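Local coordinates for protein lipase (Photobacterium sp. M37, PDB 2ORY) that probably hydrolyses the ester bonds of triacylglycerols, as a cold-adapted lipase of the alpha/beta-hydrolase fold, at residues Y14-G19 against I326-F332; G19-T23 against F332-I336; D70-I76 against V86-T92; G172-A178 against I204-P209. All blocks are in the same frame, centred on the assembly; numbering follows the deposited sequence.

Contact 1: residues Y14-G19 against I326-F332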
# COMPACT_ATOMS: atom_id res chain seq x y z
N TYR A 14 6.44 -4.16 4.77
CA TYR A 14 7.24 -5.19 4.11
C TYR A 14 7.06 -6.60 4.66
O TYR A 14 7.17 -7.58 3.92
CB TYR A 14 8.73 -4.81 4.09
CG TYR A 14 9.07 -3.94 2.89
CD1 TYR A 14 8.40 -2.73 2.67
CD2 TYR A 14 10.02 -4.34 1.95
CE1 TYR A 14 8.65 -1.94 1.55
CE2 TYR A 14 10.30 -3.55 0.81
CZ TYR A 14 9.61 -2.35 0.62
OH TYR A 14 9.84 -1.55 -0.49
N MET A 15 6.74 -6.69 5.95
CA MET A 15 6.50 -7.99 6.57
C MET A 15 5.23 -8.58 5.94
O MET A 15 5.03 -9.79 5.96
CB MET A 15 6.30 -7.82 8.08
CG MET A 15 6.23 -9.14 8.86
SD MET A 15 6.08 -8.88 10.65
CE MET A 15 4.36 -8.58 10.80
N SER A 16 4.39 -7.71 5.39
CA SER A 16 3.15 -8.10 4.73
C SER A 16 3.41 -9.00 3.53
O SER A 16 2.57 -9.82 3.16
CB SER A 16 2.40 -6.87 4.23
OG SER A 16 2.22 -5.95 5.27
N TYR A 17 4.58 -8.82 2.93
CA TYR A 17 4.95 -9.57 1.75
C TYR A 17 5.41 -11.02 1.93
O TYR A 17 5.68 -11.71 0.94
CB TYR A 17 6.00 -8.77 0.96
CG TYR A 17 5.40 -7.58 0.23
CD1 TYR A 17 5.90 -6.29 0.43
CD2 TYR A 17 4.31 -7.74 -0.63
CE1 TYR A 17 5.34 -5.19 -0.23
CE2 TYR A 17 3.74 -6.65 -1.29
CZ TYR A 17 4.26 -5.38 -1.08
OH TYR A 17 3.71 -4.31 -1.74
N TYR A 18 5.51 -11.51 3.16
CA TYR A 18 5.94 -12.88 3.35
C TYR A 18 5.00 -13.79 2.59
O TYR A 18 3.79 -13.61 2.63
CB TYR A 18 5.94 -13.25 4.82
CG TYR A 18 7.28 -13.03 5.49
CD1 TYR A 18 7.39 -12.21 6.60
CD2 TYR A 18 8.42 -13.67 5.01
CE1 TYR A 18 8.61 -12.03 7.23
CE2 TYR A 18 9.65 -13.49 5.63
CZ TYR A 18 9.74 -12.67 6.75
OH TYR A 18 10.94 -12.50 7.39
N GLY A 19 5.57 -14.76 1.87
CA GLY A 19 4.74 -15.68 1.11
C GLY A 19 4.12 -15.09 -0.15
O GLY A 19 3.06 -15.54 -0.60
N ILE A 326 15.48 -4.71 7.18
CA ILE A 326 14.42 -5.45 6.50
C ILE A 326 15.01 -6.51 5.55
O ILE A 326 15.56 -6.17 4.50
CB ILE A 326 13.54 -4.48 5.72
CG1 ILE A 326 12.85 -3.54 6.72
CG2 ILE A 326 12.55 -5.23 4.84
CD1 ILE A 326 11.96 -2.48 6.09
N PRO A 327 14.88 -7.79 5.91
CA PRO A 327 15.38 -8.97 5.17
C PRO A 327 14.69 -9.24 3.85
O PRO A 327 13.90 -10.17 3.73
CB PRO A 327 15.17 -10.10 6.16
CG PRO A 327 13.89 -9.71 6.82
CD PRO A 327 14.06 -8.22 7.06
N LEU A 328 15.02 -8.43 2.86
CA LEU A 328 14.42 -8.53 1.54
C LEU A 328 14.48 -9.92 0.94
O LEU A 328 13.45 -10.49 0.57
CB LEU A 328 15.07 -7.52 0.60
CG LEU A 328 14.84 -6.05 0.97
CD1 LEU A 328 15.69 -5.18 0.06
CD2 LEU A 328 13.35 -5.69 0.84
N THR A 329 15.68 -10.48 0.85
CA THR A 329 15.86 -11.81 0.27
C THR A 329 15.03 -12.86 0.99
O THR A 329 14.55 -13.82 0.37
CB THR A 329 17.36 -12.21 0.29
OG1 THR A 329 17.86 -12.07 1.63
CG2 THR A 329 18.17 -11.30 -0.62
N ASP A 330 14.83 -12.69 2.28
CA ASP A 330 14.04 -13.65 3.02
C ASP A 330 12.55 -13.47 2.74
O ASP A 330 11.78 -14.43 2.77
CB ASP A 330 14.28 -13.50 4.51
CG ASP A 330 13.53 -14.53 5.32
OD1 ASP A 330 13.76 -15.73 5.09
OD2 ASP A 330 12.72 -14.14 6.18
N ILE A 331 12.15 -12.24 2.46
CA ILE A 331 10.74 -11.98 2.18
C ILE A 331 10.36 -12.29 0.74
O ILE A 331 9.38 -12.98 0.49
CB ILE A 331 10.39 -10.51 2.45
CG1 ILE A 331 10.77 -10.13 3.88
CG2 ILE A 331 8.90 -10.29 2.24
CD1 ILE A 331 10.67 -8.64 4.16
N PHE A 332 11.14 -11.78 -0.21
CA PHE A 332 10.82 -11.98 -1.62
C PHE A 332 11.48 -13.19 -2.25
O PHE A 332 11.08 -13.65 -3.30
CB PHE A 332 11.18 -10.73 -2.42
CG PHE A 332 10.40 -9.50 -2.00
CD1 PHE A 332 10.85 -8.71 -0.94
CD2 PHE A 332 9.20 -9.16 -2.63
CE1 PHE A 332 10.11 -7.61 -0.51
CE2 PHE A 332 8.45 -8.05 -2.20
CZ PHE A 332 8.90 -7.28 -1.14
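An aromatic and aliphatic packing site, closed at one rim by a hydrogen bond, joins Tyr14, Tyr17 and Tyr18 to Ile331, Phe332 and Asp330, where the end of helix 5-15 meets helix 328-332. Ile331 touches all three tyrosines. Its CG1 sits over one face of the Tyr18 ring, 4.2 Å from the ring centroid, a CH-pi contact. With CG1 anti to the carbonyl carbon (chi1 -55°), the other branch is turned to the backbone side of the turn from Met15 to Tyr18, and CG2 packs 3.5 Å from Tyr17 CB. The Tyr18 hydroxyl donates to Asp330 OD2 at 2.7 Å, meeting it nearly in line with the C-O bond, while ring and carboxylate planes stand 75° apart. Phe332 reaches Tyr17 through CZ, 3.5 Å from CD1 of that tyrosine; their ring planes are inclined by 43°. On the Tyr14 ring, Leu328 CD2 comes in at the edge, 3.7 Å from CE2. Two phenol groups bond outside the segments: Tyr14 OH to Val313 O of helix 304-319, and Tyr17 OH to His173 ND1 at the end of strand 166-173. Met15, behind, packs on helix 30-43.

Contact 2: residues G19-T23 against F332-I336; sequences GITHT and FEDAI
Glu333 crosses from the end of helix 328-332 to Thr21 and His22, and its CB already points at the segment 19-23. CG lies anti to the carbonyl carbon (chi1 -59°) and the chain stays extended beyond it, carrying CD out to 3.8 Å from His22 CE1. At the tip the two oxygens differ. OE1 comes 3.0 Å from His22 CE1, approaching the ring obliquely, and lies 3.4 Å from Thr21 OG1; OE2 is farther from the imidazole, 4.2 Å from CE1. The side chains of His22 and Glu333 cross at about a right angle, yet ring and carboxylate planes are only 26° apart. Glu333 is where the chain leaves the helix, its phi positive at 52°, and a short 3-10 segment, 334-335, follows; across from it, Gly19 to His22 form a type I beta turn, so that a turn faces a helix terminus at the protein surface. Thr21 turns its methyl CG2 to Ala335 CB at 4.1 Å, an apolar contact beside the carboxylate. Asn93, from the loop after strand 84-90, is touched by the side chains of Ile20, Thr21 and Ala335.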
# COMPACT_ATOMS: atom_id res chain seq x y z
N GLY A 19 5.57 -14.76 1.87
CA GLY A 19 4.74 -15.68 1.11
C GLY A 19 4.12 -15.09 -0.15
O GLY A 19 3.06 -15.54 -0.60
N ILE A 20 4.78 -14.10 -0.75
CA ILE A 20 4.26 -13.48 -1.96
C ILE A 20 4.35 -14.42 -3.16
O ILE A 20 3.56 -14.32 -4.10
CB ILE A 20 4.99 -12.14 -2.26
CG1 ILE A 20 4.01 -10.98 -2.14
CG2 ILE A 20 5.59 -12.15 -3.65
CD1 ILE A 20 2.81 -11.12 -3.00
N THR A 21 5.31 -15.35 -3.12
CA THR A 21 5.49 -16.30 -4.21
C THR A 21 5.25 -17.75 -3.76
O THR A 21 5.83 -18.69 -4.31
CB THR A 21 6.90 -16.18 -4.80
OG1 THR A 21 7.86 -16.15 -3.73
CG2 THR A 21 7.04 -14.90 -5.63
N HIS A 22 4.38 -17.91 -2.77
CA HIS A 22 4.07 -19.23 -2.23
C HIS A 22 2.81 -19.83 -2.86
O HIS A 22 1.69 -19.55 -2.43
CB HIS A 22 3.92 -19.14 -0.71
CG HIS A 22 5.21 -18.94 0.01
ND1 HIS A 22 6.09 -17.93 -0.29
CD2 HIS A 22 5.80 -19.65 1.01
CE1 HIS A 22 7.16 -18.02 0.48
NE2 HIS A 22 7.00 -19.06 1.28
N THR A 23 3.01 -20.66 -3.88
CA THR A 23 1.90 -21.30 -4.56
C THR A 23 1.68 -22.68 -3.97
O THR A 23 2.63 -23.34 -3.56
CB THR A 23 2.20 -21.44 -6.06
OG1 THR A 23 3.46 -22.10 -6.23
CG2 THR A 23 2.27 -20.07 -6.73
N PHE A 332 11.14 -11.78 -0.21
CA PHE A 332 10.82 -11.98 -1.62
C PHE A 332 11.48 -13.19 -2.25
O PHE A 332 11.08 -13.65 -3.30
CB PHE A 332 11.18 -10.73 -2.42
CG PHE A 332 10.40 -9.50 -2.00
CD1 PHE A 332 10.85 -8.71 -0.94
CD2 PHE A 332 9.20 -9.16 -2.63
CE1 PHE A 332 10.11 -7.61 -0.51
CE2 PHE A 332 8.45 -8.05 -2.20
CZ PHE A 332 8.90 -7.28 -1.14
N GLU A 333 12.48 -13.73 -1.58
CA GLU A 333 13.16 -14.89 -2.14
C GLU A 333 13.58 -14.59 -3.57
O GLU A 333 14.22 -13.58 -3.84
CB GLU A 333 12.24 -16.12 -2.12
CG GLU A 333 11.75 -16.50 -0.73
CD GLU A 333 10.78 -17.66 -0.76
OE1 GLU A 333 9.63 -17.48 -1.20
OE2 GLU A 333 11.17 -18.77 -0.35
N ASP A 334 13.18 -15.49 -4.47
CA ASP A 334 13.57 -15.34 -5.85
C ASP A 334 12.79 -14.30 -6.57
O ASP A 334 13.04 -14.08 -7.77
CB ASP A 334 13.49 -16.67 -6.59
CG ASP A 334 14.58 -17.67 -6.13
OD1 ASP A 334 14.75 -17.86 -4.88
OD2 ASP A 334 15.26 -18.27 -7.01
N ALA A 335 11.89 -13.62 -5.87
CA ALA A 335 11.14 -12.56 -6.52
C ALA A 335 12.11 -11.44 -6.81
O ALA A 335 11.90 -10.66 -7.74
CB ALA A 335 9.97 -12.08 -5.63
N ILE A 336 13.15 -11.35 -5.99
CA ILE A 336 14.18 -10.33 -6.13
C ILE A 336 15.28 -10.86 -7.03
O ILE A 336 16.39 -10.36 -7.02
CB ILE A 336 14.79 -9.99 -4.76
CG1 ILE A 336 13.70 -9.61 -3.77
CG2 ILE A 336 15.73 -8.79 -4.88
CD1 ILE A 336 14.21 -9.35 -2.36

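Contact 3: residues D70-I76 against V86-T92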
# COMPACT_ATOMS: atom_id res chain seq x y z
N ASP A 70 -4.46 -10.51 -5.94
CA ASP A 70 -4.15 -11.05 -4.62
C ASP A 70 -4.17 -9.91 -3.61
O ASP A 70 -3.90 -8.76 -3.96
CB ASP A 70 -2.77 -11.71 -4.61
CG ASP A 70 -2.79 -13.13 -5.16
OD1 ASP A 70 -3.86 -13.76 -5.18
OD2 ASP A 70 -1.71 -13.62 -5.56
N ALA A 71 -4.48 -10.22 -2.37
CA ALA A 71 -4.49 -9.19 -1.33
C ALA A 71 -4.39 -9.82 0.04
O ALA A 71 -4.72 -11.00 0.21
CB ALA A 71 -5.75 -8.37 -1.42
N MET A 72 -3.91 -9.04 1.00
CA MET A 72 -3.76 -9.52 2.37
C MET A 72 -3.81 -8.37 3.36
O MET A 72 -3.28 -7.29 3.09
CB MET A 72 -2.44 -10.27 2.55
CG MET A 72 -2.30 -10.98 3.91
SD MET A 72 -1.75 -9.93 5.32
CE MET A 72 -0.03 -10.24 5.30
N MET A 73 -4.45 -8.59 4.50
CA MET A 73 -4.52 -7.57 5.53
C MET A 73 -4.47 -8.22 6.91
O MET A 73 -5.01 -9.32 7.10
CB MET A 73 -5.81 -6.74 5.39
CG MET A 73 -6.02 -5.67 6.48
SD MET A 73 -7.34 -4.57 6.04
CE MET A 73 -8.76 -5.71 6.09
N TYR A 74 -3.77 -7.57 7.83
CA TYR A 74 -3.68 -8.04 9.21
C TYR A 74 -3.58 -6.82 10.12
O TYR A 74 -3.37 -5.68 9.65
CB TYR A 74 -2.48 -8.99 9.42
CG TYR A 74 -1.10 -8.37 9.26
CD1 TYR A 74 -0.32 -8.05 10.36
CD2 TYR A 74 -0.59 -8.06 8.00
CE1 TYR A 74 0.92 -7.44 10.22
CE2 TYR A 74 0.65 -7.43 7.84
CZ TYR A 74 1.40 -7.12 8.95
OH TYR A 74 2.59 -6.45 8.82
N VAL A 75 -3.78 -7.05 11.42
CA VAL A 75 -3.70 -5.99 12.42
C VAL A 75 -2.74 -6.40 13.55
O VAL A 75 -2.87 -7.48 14.11
CB VAL A 75 -5.09 -5.71 13.04
CG1 VAL A 75 -5.01 -4.53 13.98
CG2 VAL A 75 -6.12 -5.47 11.94
N ILE A 76 -1.77 -5.54 13.85
CA ILE A 76 -0.79 -5.80 14.92
C ILE A 76 -1.15 -4.87 16.07
O ILE A 76 -1.45 -3.69 15.85
CB ILE A 76 0.68 -5.45 14.53
CG1 ILE A 76 1.01 -5.98 13.15
CG2 ILE A 76 1.64 -6.00 15.56
CD1 ILE A 76 0.59 -5.02 12.04
N VAL A 86 -1.90 -1.35 14.49
CA VAL A 86 -1.38 -1.12 13.14
C VAL A 86 -2.18 -2.02 12.18
O VAL A 86 -2.27 -3.21 12.41
CB VAL A 86 0.12 -1.51 12.98
CG1 VAL A 86 0.53 -1.40 11.52
CG2 VAL A 86 0.99 -0.62 13.82
N ILE A 87 -2.80 -1.44 11.15
CA ILE A 87 -3.49 -2.25 10.15
C ILE A 87 -2.56 -2.21 8.91
O ILE A 87 -2.33 -1.14 8.34
CB ILE A 87 -4.84 -1.65 9.76
CG1 ILE A 87 -5.80 -1.64 10.95
CG2 ILE A 87 -5.41 -2.41 8.58
CD1 ILE A 87 -7.14 -0.98 10.61
N ALA A 88 -2.02 -3.35 8.51
CA ALA A 88 -1.11 -3.39 7.36
C ALA A 88 -1.79 -4.08 6.18
O ALA A 88 -2.49 -5.09 6.35
CB ALA A 88 0.20 -4.10 7.73
N ILE A 89 -1.59 -3.54 4.98
CA ILE A 89 -2.24 -4.06 3.78
C ILE A 89 -1.25 -4.36 2.67
O ILE A 89 -0.30 -3.61 2.43
CB ILE A 89 -3.32 -3.04 3.29
CG1 ILE A 89 -4.45 -3.00 4.34
CG2 ILE A 89 -3.82 -3.40 1.87
CD1 ILE A 89 -5.42 -1.85 4.19
N ARG A 90 -1.49 -5.47 1.98
CA ARG A 90 -0.64 -5.93 0.89
C ARG A 90 -1.53 -6.22 -0.31
O ARG A 90 -2.69 -6.60 -0.14
CB ARG A 90 0.06 -7.23 1.30
CG ARG A 90 0.96 -7.86 0.27
CD ARG A 90 1.32 -9.31 0.61
NE ARG A 90 0.29 -10.23 0.14
CZ ARG A 90 0.33 -11.54 0.32
NH1 ARG A 90 1.35 -12.10 0.96
NH2 ARG A 90 -0.66 -12.30 -0.12
N GLY A 91 -0.98 -6.03 -1.51
CA GLY A 91 -1.67 -6.32 -2.75
C GLY A 91 -0.90 -7.46 -3.40
O GLY A 91 -0.38 -8.32 -2.68
N THR A 92 -0.78 -7.47 -4.72
CA THR A 92 -0.06 -8.52 -5.46
C THR A 92 1.45 -8.31 -5.41
O THR A 92 1.92 -7.25 -5.01
CB THR A 92 -0.47 -8.49 -6.92
OG1 THR A 92 -1.87 -8.29 -6.99
CG2 THR A 92 -0.15 -9.77 -7.61
O HOH W 1 -3.78 -7.11 -5.99
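Met72 and Arg90, Tyr74 and Ala88, and Ile76 and Val86 form three hydrogen-bonded antiparallel pairs, each exchanging two backbone bonds. The shortest is Val86 N to Ile76 O at 2.7 Å, with an angle of 163° at the hydrogen. Past the Met72-Arg90 pair a water donates to both Asp70 O, at 2.6 Å, and Thr92 OG1, bridging the segments where direct backbone bonding has stopped; Thr92 OG1 is also hydrogen-bonded to Phe68 O. In the non-hydrogen-bonded pairs, CA-H groups approach carbonyls, as Val75 CA does Val86 O at 3.1 Å. Side chains then separate by face. On one, Met73 and Ile89 lie side by side, SD 3.7 Å from CG1 of the isoleucine, and Val75 packs likewise on Ile87. On the other, Tyr74 CG lies between the backbone N and the carbonyl carbon (chi1 66°), which brings CE2 3.4 Å from Ala88 CB, while Tyr74 OH bonds Phe12 O. Arg90 bends at chi3 and lays one guanidinium face over Met72 CB, 3.6 Å from NE. Buried Arg90 NE has no polar partner and NH1 has a weak bond to Ser16 O; the Asp70 carboxylate nearby, not in contact, may help to balance the charge.

Contact 4: residues G172-A178 against I204-P209; sequences GHSKGGA and IPFAGP
This buried contact is the strand-turn-helix corner of a beta-alpha-beta unit, where strand 166-173 turns into helix 175-189 beside the end of strand 199-206. The sequence pattern Gly172, Ser174, Gly176 and the strained backbone of Ser174 (phi 65°, psi -131°) fit the nucleophile elbow of alpha/beta hydrolases. Phe206 N donates to Gly172 O at 2.9 Å, nearly straight; Ser174 N reaches Phe206 O only weakly, at 3.1 Å. Glycines let the backbones close in: Gly177 CA lies 3.5 Å from Phe206 O, so the helix start and the strand end meet backbone to backbone, and Gly208 CA lies 3.5 Å from Ser174 O. Pro205 CB presses on Gly177 O at 3.1 Å. With CG opposite the backbone N (chi1 173°), the His173 ring lies beside Ala207 CB, which is 3.8 Å from NE2, and has Phe206 CB at its edge; NE2 itself hydrogen-bonds His312 O. Further along, Ala178 CB meets Pro209 CD at 3.9 Å. The side chain of Ser174 points away from 204-209, and its OG hydrogen-bonds His312 NE2, consistent with a Ser-His-Asp triad completed by Asp236. The elbow is therefore gripped by backbone and small residues, while the probable nucleophile faces its histidine.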
# COMPACT_ATOMS: atom_id res chain seq x y z
N GLY A 172 0.81 0.46 4.27
CA GLY A 172 0.88 -0.50 3.19
C GLY A 172 1.78 0.04 2.10
O GLY A 172 1.98 1.25 2.00
N HIS A 173 2.32 -0.88 1.29
CA HIS A 173 3.23 -0.56 0.18
C HIS A 173 2.66 -0.98 -1.17
O HIS A 173 1.93 -1.97 -1.25
CB HIS A 173 4.58 -1.27 0.44
CG HIS A 173 5.55 -1.18 -0.70
ND1 HIS A 173 5.61 -2.11 -1.72
CD2 HIS A 173 6.52 -0.27 -0.97
CE1 HIS A 173 6.56 -1.78 -2.57
NE2 HIS A 173 7.13 -0.67 -2.14
N SER A 174 2.99 -0.24 -2.23
CA SER A 174 2.53 -0.57 -3.58
C SER A 174 1.00 -0.43 -3.65
O SER A 174 0.46 0.60 -3.25
CB SER A 174 2.97 -2.00 -3.94
OG SER A 174 2.80 -2.30 -5.32
N LYS A 175 0.30 -1.43 -4.18
CA LYS A 175 -1.16 -1.35 -4.19
C LYS A 175 -1.62 -1.10 -2.73
O LYS A 175 -2.63 -0.43 -2.49
CB LYS A 175 -1.76 -2.66 -4.69
CG LYS A 175 -1.93 -2.76 -6.18
CD LYS A 175 -2.68 -4.04 -6.54
CE LYS A 175 -3.13 -4.03 -8.00
NZ LYS A 175 -3.81 -5.29 -8.39
N GLY A 176 -0.85 -1.63 -1.79
CA GLY A 176 -1.16 -1.47 -0.37
C GLY A 176 -1.06 -0.03 0.09
O GLY A 176 -1.65 0.35 1.11
N GLY A 177 -0.33 0.78 -0.66
CA GLY A 177 -0.20 2.18 -0.32
C GLY A 177 -1.49 2.90 -0.68
O GLY A 177 -2.01 3.73 0.07
N ALA A 178 -2.03 2.56 -1.84
CA ALA A 178 -3.27 3.16 -2.31
C ALA A 178 -4.46 2.66 -1.48
O ALA A 178 -5.36 3.44 -1.14
CB ALA A 178 -3.46 2.82 -3.76
N ILE A 204 0.28 5.89 6.86
CA ILE A 204 1.57 6.11 6.22
C ILE A 204 1.66 5.13 5.05
O ILE A 204 2.14 4.01 5.18
CB ILE A 204 2.75 5.87 7.22
CG1 ILE A 204 2.66 6.89 8.35
CG2 ILE A 204 4.10 6.09 6.52
CD1 ILE A 204 3.80 6.78 9.38
N PRO A 205 1.17 5.55 3.89
CA PRO A 205 1.19 4.72 2.67
C PRO A 205 2.44 4.94 1.83
O PRO A 205 2.78 6.08 1.53
CB PRO A 205 -0.06 5.17 1.94
CG PRO A 205 -0.07 6.65 2.24
CD PRO A 205 0.34 6.76 3.69
N PHE A 206 3.10 3.85 1.46
CA PHE A 206 4.31 3.91 0.64
C PHE A 206 4.07 3.53 -0.81
O PHE A 206 3.22 2.69 -1.11
CB PHE A 206 5.39 2.94 1.17
CG PHE A 206 5.84 3.21 2.58
CD1 PHE A 206 5.09 2.75 3.67
CD2 PHE A 206 6.99 3.93 2.83
CE1 PHE A 206 5.48 3.01 4.98
CE2 PHE A 206 7.40 4.21 4.14
CZ PHE A 206 6.64 3.75 5.22
N ALA A 207 4.80 4.18 -1.71
CA ALA A 207 4.81 3.84 -3.12
C ALA A 207 3.47 3.54 -3.79
O ALA A 207 3.38 2.67 -4.66
CB ALA A 207 5.72 2.64 -3.30
N GLY A 208 2.44 4.27 -3.40
CA GLY A 208 1.14 3.98 -3.97
C GLY A 208 0.72 4.82 -5.15
O GLY A 208 1.09 6.00 -5.27
N PRO A 209 -0.03 4.21 -6.09
CA PRO A 209 -0.50 4.96 -7.26
C PRO A 209 -1.75 5.73 -6.78
O PRO A 209 -2.18 5.54 -5.65
CB PRO A 209 -0.84 3.87 -8.25
CG PRO A 209 -1.37 2.75 -7.35
CD PRO A 209 -0.39 2.78 -6.18

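In the fold
Contacts 3 and 4 are buried and serve the same mixed sheet, in which strands 84-90 and 166-173 are neighbours; their centres lie 11 Å apart, and Ile89 CG2 touches Gly176 CA at 4.0 Å. Contact 3 is regular antiparallel pairing, contact 4 a tight elbow with few backbone bonds. Contact 1, also mostly buried, relies on side chains and reaches both: Arg90 meets Ser16, and Tyr17 OH lies 2.9 Å from His173 ND1. Contact 2 continues contact 1 outward through shared Gly19 and Phe332, with a more polar, exposed chemistry. It touches contact 3 through Ile20 but stays about 6 Å from contact 4 at the nearest atoms.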